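Long-range contacts in DisA protein (Sorangium cellulosum, PDB 6CCA), which probably transfers methyl groups to an intermediate of the disorazol polyketide assembly line, building a gem-dimethyl centre at one carbon: residues A[46-51]-A[390-395]; A[55-60]-A[149-154]; A[77-82]-A[123-128]. All coordinates share one frame; numbering follows the deposited sequence.

How the contacts relate
The three contacts nest along the chain: contact 1 closes the largest loop, contact 2 lies within it and contact 3 within that. Contact 1 ties the short helix 45-52 to the connection between the last strands of the methyltransferase sheet. The next helix in the chain, 55-75, begins at contact 2, whose centre is about 17 Å from that of contact 1, and there it meets the start of helix 152-163. Just past the far end of helix 55-75 comes contact 3, beside a small antiparallel sheet, its centre about 29 Å from that of contact 2 and about 41 Å from that of contact 1. Helix 55-75 thus runs from beside the end of the methyltransferase sheet out to the small sheet at contact 3.

Contact 1: A[46-51]-A[390-395]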
loop_
_atom_site.group_PDB
_atom_site.type_symbol
_atom_site.label_atom_id
_atom_site.label_comp_id
_atom_site.label_asym_id
_atom_site.label_seq_id
_atom_site.Cartn_x
_atom_site.Cartn_y
_atom_site.Cartn_z
ATOM N N SER A 46 -12.496 18.924 -10.455
ATOM C CA SER A 46 -11.821 19.879 -9.627
ATOM C C SER A 46 -10.976 19.143 -8.601
ATOM O O SER A 46 -9.844 19.549 -8.349
ATOM C CB SER A 46 -12.775 20.800 -8.886
ATOM O OG SER A 46 -13.520 21.520 -9.881
ATOM N N ALA A 47 -11.514 18.077 -8.039
ATOM C CA ALA A 47 -10.728 17.287 -7.057
ATOM C C ALA A 47 -9.537 16.605 -7.697
ATOM O O ALA A 47 -8.494 16.462 -7.061
ATOM C CB ALA A 47 -11.612 16.242 -6.379
ATOM N N VAL A 48 -9.716 16.138 -8.928
ATOM C CA VAL A 48 -8.709 15.426 -9.627
ATOM C C VAL A 48 -7.604 16.433 -9.960
ATOM O O VAL A 48 -6.428 16.142 -9.816
ATOM C CB VAL A 48 -9.230 14.758 -10.916
ATOM C CG1 VAL A 48 -8.077 14.289 -11.791
ATOM C CG2 VAL A 48 -10.184 13.558 -10.598
ATOM N N ARG A 49 -8.006 17.618 -10.451
ATOM C CA ARG A 49 -7.008 18.668 -10.753
ATOM C C ARG A 49 -6.193 19.046 -9.545
ATOM O O ARG A 49 -4.969 19.224 -9.652
ATOM C CB ARG A 49 -7.629 19.948 -11.317
ATOM C CG ARG A 49 -7.897 19.777 -12.774
ATOM C CD ARG A 49 -8.119 21.108 -13.532
ATOM N NE ARG A 49 -8.304 20.678 -14.907
ATOM C CZ ARG A 49 -9.016 21.304 -15.860
ATOM N NH1 ARG A 49 -9.619 22.475 -15.655
ATOM N NH2 ARG A 49 -9.096 20.727 -17.058
ATOM N N GLU A 50 -6.863 19.219 -8.440
ATOM C CA GLU A 50 -6.221 19.525 -7.166
ATOM C C GLU A 50 -5.177 18.440 -6.771
ATOM O O GLU A 50 -4.076 18.800 -6.352
ATOM C CB GLU A 50 -7.227 19.729 -6.074
ATOM C CG GLU A 50 -6.677 19.912 -4.668
ATOM C CD GLU A 50 -5.927 21.248 -4.467
ATOM O OE1 GLU A 50 -6.171 22.144 -5.309
ATOM O OE2 GLU A 50 -5.115 21.385 -3.497
ATOM N N LEU A 51 -5.547 17.170 -6.878
ATOM C CA LEU A 51 -4.566 16.088 -6.612
ATOM C C LEU A 51 -3.380 16.183 -7.578
ATOM O O LEU A 51 -2.221 16.040 -7.167
ATOM C CB LEU A 51 -5.243 14.713 -6.751
ATOM C CG LEU A 51 -4.309 13.503 -6.699
ATOM C CD1 LEU A 51 -3.780 13.403 -5.257
ATOM C CD2 LEU A 51 -5.088 12.269 -7.151
ATOM N N LEU A 390 -10.796 3.830 -9.706
ATOM C CA LEU A 390 -11.377 5.168 -9.884
ATOM C C LEU A 390 -10.496 5.978 -10.871
ATOM O O LEU A 390 -9.330 5.648 -11.077
ATOM C CB LEU A 390 -11.592 5.845 -8.569
ATOM C CG LEU A 390 -12.646 5.171 -7.698
ATOM C CD1 LEU A 390 -12.725 5.869 -6.379
ATOM C CD2 LEU A 390 -14.000 5.168 -8.430
ATOM N N GLN A 391 -11.079 6.977 -11.525
ATOM C CA GLN A 391 -10.365 7.708 -12.583
ATOM C C GLN A 391 -9.760 8.952 -11.980
ATOM O O GLN A 391 -10.416 9.662 -11.233
ATOM C CB GLN A 391 -11.379 8.116 -13.705
ATOM C CG GLN A 391 -12.028 6.945 -14.347
ATOM C CD GLN A 391 -13.087 7.397 -15.364
ATOM O OE1 GLN A 391 -14.328 7.316 -15.118
ATOM N NE2 GLN A 391 -12.607 7.927 -16.494
ATOM N N HIS A 392 -8.508 9.226 -12.326
ATOM C CA HIS A 392 -7.791 10.408 -11.885
ATOM C C HIS A 392 -7.025 11.012 -13.017
ATOM O O HIS A 392 -5.793 11.111 -13.004
ATOM C CB HIS A 392 -6.844 10.077 -10.710
ATOM C CG HIS A 392 -7.581 9.772 -9.454
ATOM N ND1 HIS A 392 -8.042 8.510 -9.185
ATOM C CD2 HIS A 392 -7.979 10.544 -8.432
ATOM C CE1 HIS A 392 -8.700 8.525 -8.041
ATOM N NE2 HIS A 392 -8.667 9.744 -7.560
ATOM N N SER A 393 -7.764 11.415 -14.054
ATOM C CA SER A 393 -7.074 11.964 -15.259
ATOM C C SER A 393 -7.677 13.269 -15.755
ATOM O O SER A 393 -8.880 13.529 -15.600
ATOM C CB SER A 393 -6.997 10.908 -16.388
ATOM O OG SER A 393 -8.274 10.441 -16.675
ATOM N N ASP A 394 -6.791 14.125 -16.243
ATOM C CA ASP A 394 -7.187 15.436 -16.725
ATOM C C ASP A 394 -6.398 15.685 -18.009
ATOM O O ASP A 394 -5.205 16.084 -17.957
ATOM C CB ASP A 394 -6.776 16.452 -15.707
ATOM C CG ASP A 394 -6.960 17.879 -16.186
ATOM O OD1 ASP A 394 -7.859 18.110 -17.001
ATOM O OD2 ASP A 394 -6.240 18.793 -15.714
ATOM N N GLY A 395 -7.042 15.365 -19.135
ATOM C CA GLY A 395 -6.382 15.384 -20.422
ATOM C C GLY A 395 -5.236 14.402 -20.524
ATOM O O GLY A 395 -5.431 13.191 -20.297
#
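Arg49 reaches from helix 45-52 to the carboxylate of Asp394 and closes a salt bridge at the outer side of this contact. From CB the side chain leaves with CG next to the backbone N (chi1 -81°) and then runs extended as far as NE. The methylene Arg49 CG already lies 3.5 Å from Asp394 OD2, and CD passes the same oxygen a little farther off. Arg49 NE then gives its main hydrogen bond to Asp394 OD2 at 2.9 Å, with only a weak, longer one to OD1. NE approaches OD2 from above the carboxylate plane, tilted out of it by 48°. At the tip, Arg49 NH2 binds Asp394 OD1 at 2.9 Å; it comes on the syn side of that oxygen, which sits nearly in the guanidinium plane. Two nitrogens therefore grip two oxygens side-on, although the planes of the two groups are turned 47° apart.

Asp394 belongs to the short strand 393-394, which pairs with 397-398 in a small hairpin. That hairpin is inserted between strands 387-389 and 402-409, the antiparallel end of a sheet whose strand order is that of a Rossmann-like class I methyltransferase. Helix 45-52 packs against this insertion.

The buried side is apolar on the helix. Val48 points at the loop: its CG1 sits 3.7 Å from both His392 C and Ser393 N, while CG2 faces Gln391 O at 4.0 Å. One turn farther on, Leu51 CD2 meets His392 CD2 at 3.6 Å, lying obliquely to the imidazole ring. Next to CD2 in the ring, His392 NE2 is hydrogen-bonded to His200 NE2 of helix 196-216, and Phe201 and Trp399 also pack against the imidazole.

Contact 2: A[55-60]-A[149-154]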
loop_
_atom_site.group_PDB
_atom_site.type_symbol
_atom_site.label_atom_id
_atom_site.label_comp_id
_atom_site.label_asym_id
_atom_site.label_seq_id
_atom_site.Cartn_x
_atom_site.Cartn_y
_atom_site.Cartn_z
ATOM N N GLN A 55 1.852 16.412 -8.616
ATOM C CA GLN A 55 2.709 15.613 -9.412
ATOM C C GLN A 55 4.137 16.104 -9.607
ATOM O O GLN A 55 5.013 15.319 -9.542
ATOM C CB GLN A 55 2.050 15.253 -10.715
ATOM C CG GLN A 55 2.830 14.353 -11.604
ATOM C CD GLN A 55 1.886 13.538 -12.393
ATOM O OE1 GLN A 55 1.419 13.997 -13.460
ATOM N NE2 GLN A 55 1.464 12.388 -11.822
ATOM N N PRO A 56 4.388 17.428 -9.741
ATOM C CA PRO A 56 5.785 17.884 -9.875
ATOM C C PRO A 56 6.599 17.549 -8.626
ATOM O O PRO A 56 7.777 17.100 -8.733
ATOM C CB PRO A 56 5.634 19.409 -10.056
ATOM C CG PRO A 56 4.283 19.537 -10.779
ATOM C CD PRO A 56 3.426 18.497 -10.066
ATOM N N ALA A 57 5.954 17.633 -7.462
ATOM C CA ALA A 57 6.671 17.324 -6.214
ATOM C C ALA A 57 7.001 15.822 -6.115
ATOM O O ALA A 57 8.116 15.458 -5.754
ATOM C CB ALA A 57 5.920 17.830 -5.002
ATOM N N PHE A 58 6.040 14.969 -6.473
ATOM C CA PHE A 58 6.280 13.533 -6.450
ATOM C C PHE A 58 7.260 13.127 -7.523
ATOM O O PHE A 58 8.058 12.230 -7.314
ATOM C CB PHE A 58 4.959 12.761 -6.469
ATOM C CG PHE A 58 4.357 12.654 -5.120
ATOM C CD1 PHE A 58 3.524 13.648 -4.628
ATOM C CD2 PHE A 58 4.684 11.587 -4.299
ATOM C CE1 PHE A 58 3.045 13.583 -3.340
ATOM C CE2 PHE A 58 4.161 11.497 -3.023
ATOM C CZ PHE A 58 3.366 12.480 -2.523
ATOM N N ASP A 59 7.263 13.817 -8.672
ATOM C CA ASP A 59 8.317 13.567 -9.676
ATOM C C ASP A 59 9.672 13.885 -9.132
ATOM O O ASP A 59 10.627 13.083 -9.295
ATOM C CB ASP A 59 8.082 14.358 -11.008
ATOM C CG ASP A 59 6.889 13.851 -11.827
ATOM O OD1 ASP A 59 6.349 12.768 -11.561
ATOM O OD2 ASP A 59 6.422 14.647 -12.672
ATOM N N ALA A 60 9.787 14.989 -8.400
ATOM C CA ALA A 60 11.052 15.342 -7.806
ATOM C C ALA A 60 11.460 14.390 -6.686
ATOM O O ALA A 60 12.661 14.087 -6.481
ATOM C CB ALA A 60 11.023 16.774 -7.256
ATOM N N PRO A 149 5.065 20.669 1.400
ATOM C CA PRO A 149 4.287 19.830 2.310
ATOM C C PRO A 149 3.772 18.495 1.822
ATOM O O PRO A 149 3.718 17.541 2.573
ATOM C CB PRO A 149 3.132 20.769 2.777
ATOM C CG PRO A 149 3.767 22.142 2.681
ATOM C CD PRO A 149 4.585 22.068 1.404
ATOM N N ALA A 150 3.405 18.406 0.550
ATOM C CA ALA A 150 2.795 17.185 0.069
ATOM C C ALA A 150 3.778 16.029 0.105
ATOM O O ALA A 150 3.376 14.865 0.203
ATOM C CB ALA A 150 2.276 17.402 -1.336
ATOM N N ILE A 151 5.079 16.342 -0.032
ATOM C CA ILE A 151 6.074 15.292 -0.017
ATOM C C ILE A 151 6.886 15.246 1.284
ATOM O O ILE A 151 7.732 14.336 1.465
ATOM C CB ILE A 151 6.996 15.318 -1.247
ATOM C CG1 ILE A 151 7.829 16.605 -1.375
ATOM C CG2 ILE A 151 6.187 14.913 -2.499
ATOM C CD1 ILE A 151 8.876 16.581 -2.445
ATOM N N ALA A 152 6.743 16.279 2.098
ATOM C CA ALA A 152 7.639 16.402 3.277
ATOM C C ALA A 152 7.735 15.117 4.143
ATOM O O ALA A 152 8.841 14.720 4.549
ATOM C CB ALA A 152 7.248 17.626 4.117
ATOM N N PRO A 153 6.601 14.448 4.468
ATOM C CA PRO A 153 6.756 13.256 5.324
ATOM C C PRO A 153 7.447 12.089 4.648
ATOM O O PRO A 153 8.104 11.300 5.319
ATOM C CB PRO A 153 5.326 12.874 5.683
ATOM C CG PRO A 153 4.493 13.568 4.643
ATOM C CD PRO A 153 5.185 14.817 4.302
ATOM N N TYR A 154 7.352 12.045 3.314
ATOM C CA TYR A 154 8.071 11.047 2.524
ATOM C C TYR A 154 9.584 11.360 2.551
ATOM O O TYR A 154 10.399 10.453 2.747
ATOM C CB TYR A 154 7.559 11.019 1.084
ATOM C CG TYR A 154 6.053 10.760 0.995
ATOM C CD1 TYR A 154 5.146 11.802 1.179
ATOM C CD2 TYR A 154 5.557 9.537 0.721
ATOM C CE1 TYR A 154 3.808 11.613 1.180
ATOM C CE2 TYR A 154 4.177 9.293 0.721
ATOM C CZ TYR A 154 3.299 10.343 0.930
ATOM O OH TYR A 154 1.900 10.231 0.921
#
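The hydroxyl OH of Tyr154 is hydrogen-bonded to Asn195 OD1, which fixes the far end of a ring whose face receives the edge of Phe58. The pair is a T-shaped, edge-to-face stack: the centroids are 5.2 Å apart and the planes stand at 76°. Phe58 lies in the first turn of helix 55-75, Tyr154 in the first turn of helix 152-163, so two helix beginnings of the N-terminal helical part are joined here. The edge is led by CE2 and CZ of Phe58: CE2 stands over the middle of the Tyr154 ring, and Phe58 CZ comes to 3.8 Å from Tyr154 CE1.

One flat side of the phenylalanine is taken by Ile151. Its CG2 methyl sits over the middle of the Phe58 ring, 3.6 Å from the centroid and only 13° off the ring normal, a nearly centred CH-pi contact. CG1 of Ile151 occupies the place between the backbone N and the carbonyl carbon (chi1 62°), which leaves CG2 to cover the ring and, with the chain extended beyond it, carries CD1 to Ala57. Ile151 CD1 touches Ala57 O at 3.6 Å, while Ala57 CB packs on Ile151 CG2 at 3.9 Å. One face and one edge of Phe58 are thus fixed by separate residues of the 149-154 segment, without a hydrogen bond between the segments.

Beyond the pair, Thr197 of helix 196-216 touches both aromatic residues, and Phe343 makes a second edge-to-face contact with Tyr154. Leu145 of helix 135-146 packs on Ile151. Where the connection before helix 152-163 passes the phenylalanine, the carbonyl oxygen Ala150 O approaches Phe58 CZ obliquely, at 3.6 Å.

Contact 3: A[77-82]-A[123-128]; sequences GAFQRA and DRLFTS
Thr127 OG1 donates a short hydrogen bond to Arg81 O, 2.6 Å long. It meets that oxygen in the carbonyl plane, on a lone pair, with a C=O...OG1 angle of 138°. The hydroxyl is placed for this because OG1 stands between the backbone N and the carbonyl carbon of its own residue (chi1 47°), and the same turn sends CG2 toward Phe79. Thr127 CG2 lies 3.8 Å from Phe79 CD1, oblique to the ring. Farther round the ring, Leu125 CD1 comes to the edge near Phe79 CZ at 4.2 Å. On the other flank of the threonine, Ala82 CB presses close to Ser128 O, 3.2 Å away.

The segment 123-128 carries the middle strand of a three-stranded antiparallel sheet, with 85-87 on one side and 118-121 on the other. The order helix 55-75, strand 85-87, helices 88-95 and 102-114, strands 118-121 and 124-127 is consistent with a winged-helix domain. Residues 77-82 lie in the link from helix 55-75 to strand 85-87, and the helix ends in a Schellman motif at Gly77.

A second shell fixes this link. Ser84 N also hydrogen-bonds Thr127 OG1, so the hydroxyl holds the chain at two points just before strand 85-87. Gln74 NE2, from the last turns of helix 55-75, binds Phe79 O, and the Phe79 ring is packed by Phe73, Leu91, Leu109, Leu112 and Leu118. Ser128 OG, just after the strand, is hydrogen-bonded to Gly116 O.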
loop_
_atom_site.group_PDB
_atom_site.type_symbol
_atom_site.label_atom_id
_atom_site.label_comp_id
_atom_site.label_asym_id
_atom_site.label_seq_id
_atom_site.Cartn_x
_atom_site.Cartn_y
_atom_site.Cartn_z
ATOM N N GLY A 77 31.254 2.907 0.272
ATOM C CA GLY A 77 32.500 2.747 -0.491
ATOM C C GLY A 77 32.315 2.128 -1.863
ATOM O O GLY A 77 33.205 1.420 -2.361
ATOM N N ALA A 78 31.150 2.343 -2.465
ATOM C CA ALA A 78 30.898 1.903 -3.828
ATOM C C ALA A 78 30.411 3.027 -4.709
ATOM O O ALA A 78 29.766 4.035 -4.285
ATOM C CB ALA A 78 29.928 0.718 -3.846
ATOM N N PHE A 79 30.771 2.898 -5.972
ATOM C CA PHE A 79 30.390 3.811 -6.969
ATOM C C PHE A 79 30.774 5.246 -6.667
ATOM O O PHE A 79 30.033 6.150 -7.011
ATOM C CB PHE A 79 28.849 3.732 -7.195
ATOM C CG PHE A 79 28.333 2.372 -7.407
ATOM C CD1 PHE A 79 29.056 1.427 -8.125
ATOM C CD2 PHE A 79 27.055 2.024 -6.958
ATOM C CE1 PHE A 79 28.566 0.164 -8.356
ATOM C CE2 PHE A 79 26.563 0.765 -7.178
ATOM C CZ PHE A 79 27.314 -0.196 -7.865
ATOM N N GLN A 80 31.966 5.464 -6.094
ATOM C CA GLN A 80 32.410 6.794 -5.762
ATOM C C GLN A 80 32.874 7.593 -6.939
ATOM O O GLN A 80 32.817 8.824 -6.899
ATOM C CB GLN A 80 33.472 6.752 -4.647
ATOM C CG GLN A 80 32.834 6.334 -3.340
ATOM C CD GLN A 80 33.787 5.685 -2.348
ATOM O OE1 GLN A 80 33.938 6.167 -1.213
ATOM N NE2 GLN A 80 34.383 4.571 -2.734
ATOM N N ARG A 81 33.240 6.903 -8.048
ATOM C CA ARG A 81 33.869 7.559 -9.175
ATOM C C ARG A 81 33.342 6.992 -10.512
ATOM O O ARG A 81 33.054 5.800 -10.569
ATOM C CB ARG A 81 35.394 7.296 -9.080
ATOM C CG ARG A 81 36.130 8.155 -8.023
ATOM C CD ARG A 81 37.523 7.628 -7.637
ATOM N NE ARG A 81 37.427 6.484 -6.719
ATOM C CZ ARG A 81 37.321 6.549 -5.381
ATOM N NH1 ARG A 81 37.306 7.718 -4.733
ATOM N NH2 ARG A 81 37.232 5.420 -4.675
ATOM N N ALA A 82 33.184 7.870 -11.499
ATOM C CA ALA A 82 32.946 7.497 -12.910
ATOM C C ALA A 82 34.066 6.604 -13.532
ATOM O O ALA A 82 35.230 6.846 -13.236
ATOM C CB ALA A 82 32.751 8.734 -13.712
ATOM N N ASP A 123 26.464 -9.484 -15.074
ATOM C CA ASP A 123 27.024 -9.233 -13.767
ATOM C C ASP A 123 27.887 -8.000 -13.716
ATOM O O ASP A 123 28.358 -7.636 -12.685
ATOM C CB ASP A 123 27.850 -10.437 -13.336
ATOM C CG ASP A 123 28.536 -10.253 -12.028
ATOM O OD1 ASP A 123 27.896 -10.301 -10.981
ATOM O OD2 ASP A 123 29.734 -10.101 -12.024
ATOM N N ARG A 124 28.100 -7.372 -14.853
ATOM C CA ARG A 124 29.027 -6.275 -14.930
ATOM C C ARG A 124 28.431 -4.885 -14.814
ATOM O O ARG A 124 27.636 -4.467 -15.606
ATOM C CB ARG A 124 29.890 -6.362 -16.176
ATOM C CG ARG A 124 30.881 -5.246 -16.237
ATOM C CD ARG A 124 32.016 -5.521 -17.177
ATOM N NE ARG A 124 32.367 -4.282 -17.827
ATOM C CZ ARG A 124 33.528 -3.673 -17.747
ATOM N NH1 ARG A 124 34.551 -4.217 -17.107
ATOM N NH2 ARG A 124 33.665 -2.526 -18.363
ATOM N N LEU A 125 28.922 -4.174 -13.819
ATOM C CA LEU A 125 28.488 -2.848 -13.489
ATOM C C LEU A 125 29.545 -1.832 -13.856
ATOM O O LEU A 125 30.665 -2.006 -13.537
ATOM C CB LEU A 125 28.222 -2.775 -11.995
ATOM C CG LEU A 125 27.337 -3.864 -11.441
ATOM C CD1 LEU A 125 27.214 -3.798 -9.940
ATOM C CD2 LEU A 125 25.985 -3.872 -12.107
ATOM N N PHE A 126 29.155 -0.783 -14.524
ATOM C CA PHE A 126 30.074 0.230 -14.956
ATOM C C PHE A 126 29.493 1.563 -14.546
ATOM O O PHE A 126 28.359 1.913 -14.943
ATOM C CB PHE A 126 30.228 0.214 -16.478
ATOM C CG PHE A 126 31.312 1.143 -16.970
ATOM C CD1 PHE A 126 32.633 0.893 -16.664
ATOM C CD2 PHE A 126 30.998 2.260 -17.718
ATOM C CE1 PHE A 126 33.631 1.763 -17.126
ATOM C CE2 PHE A 126 31.969 3.135 -18.140
ATOM C CZ PHE A 126 33.283 2.865 -17.885
ATOM N N THR A 127 30.275 2.358 -13.807
ATOM C CA THR A 127 29.783 3.701 -13.437
ATOM C C THR A 127 29.975 4.631 -14.567
ATOM O O THR A 127 31.111 4.785 -15.110
ATOM C CB THR A 127 30.482 4.314 -12.182
ATOM O OG1 THR A 127 31.920 4.171 -12.266
ATOM C CG2 THR A 127 30.125 3.595 -10.992
ATOM N N SER A 128 28.911 5.335 -14.872
ATOM C CA SER A 128 28.894 6.303 -15.896
ATOM C C SER A 128 29.427 7.635 -15.470
ATOM O O SER A 128 29.693 7.873 -14.288
ATOM C CB SER A 128 27.466 6.544 -16.377
ATOM O OG SER A 128 26.750 7.548 -15.622
#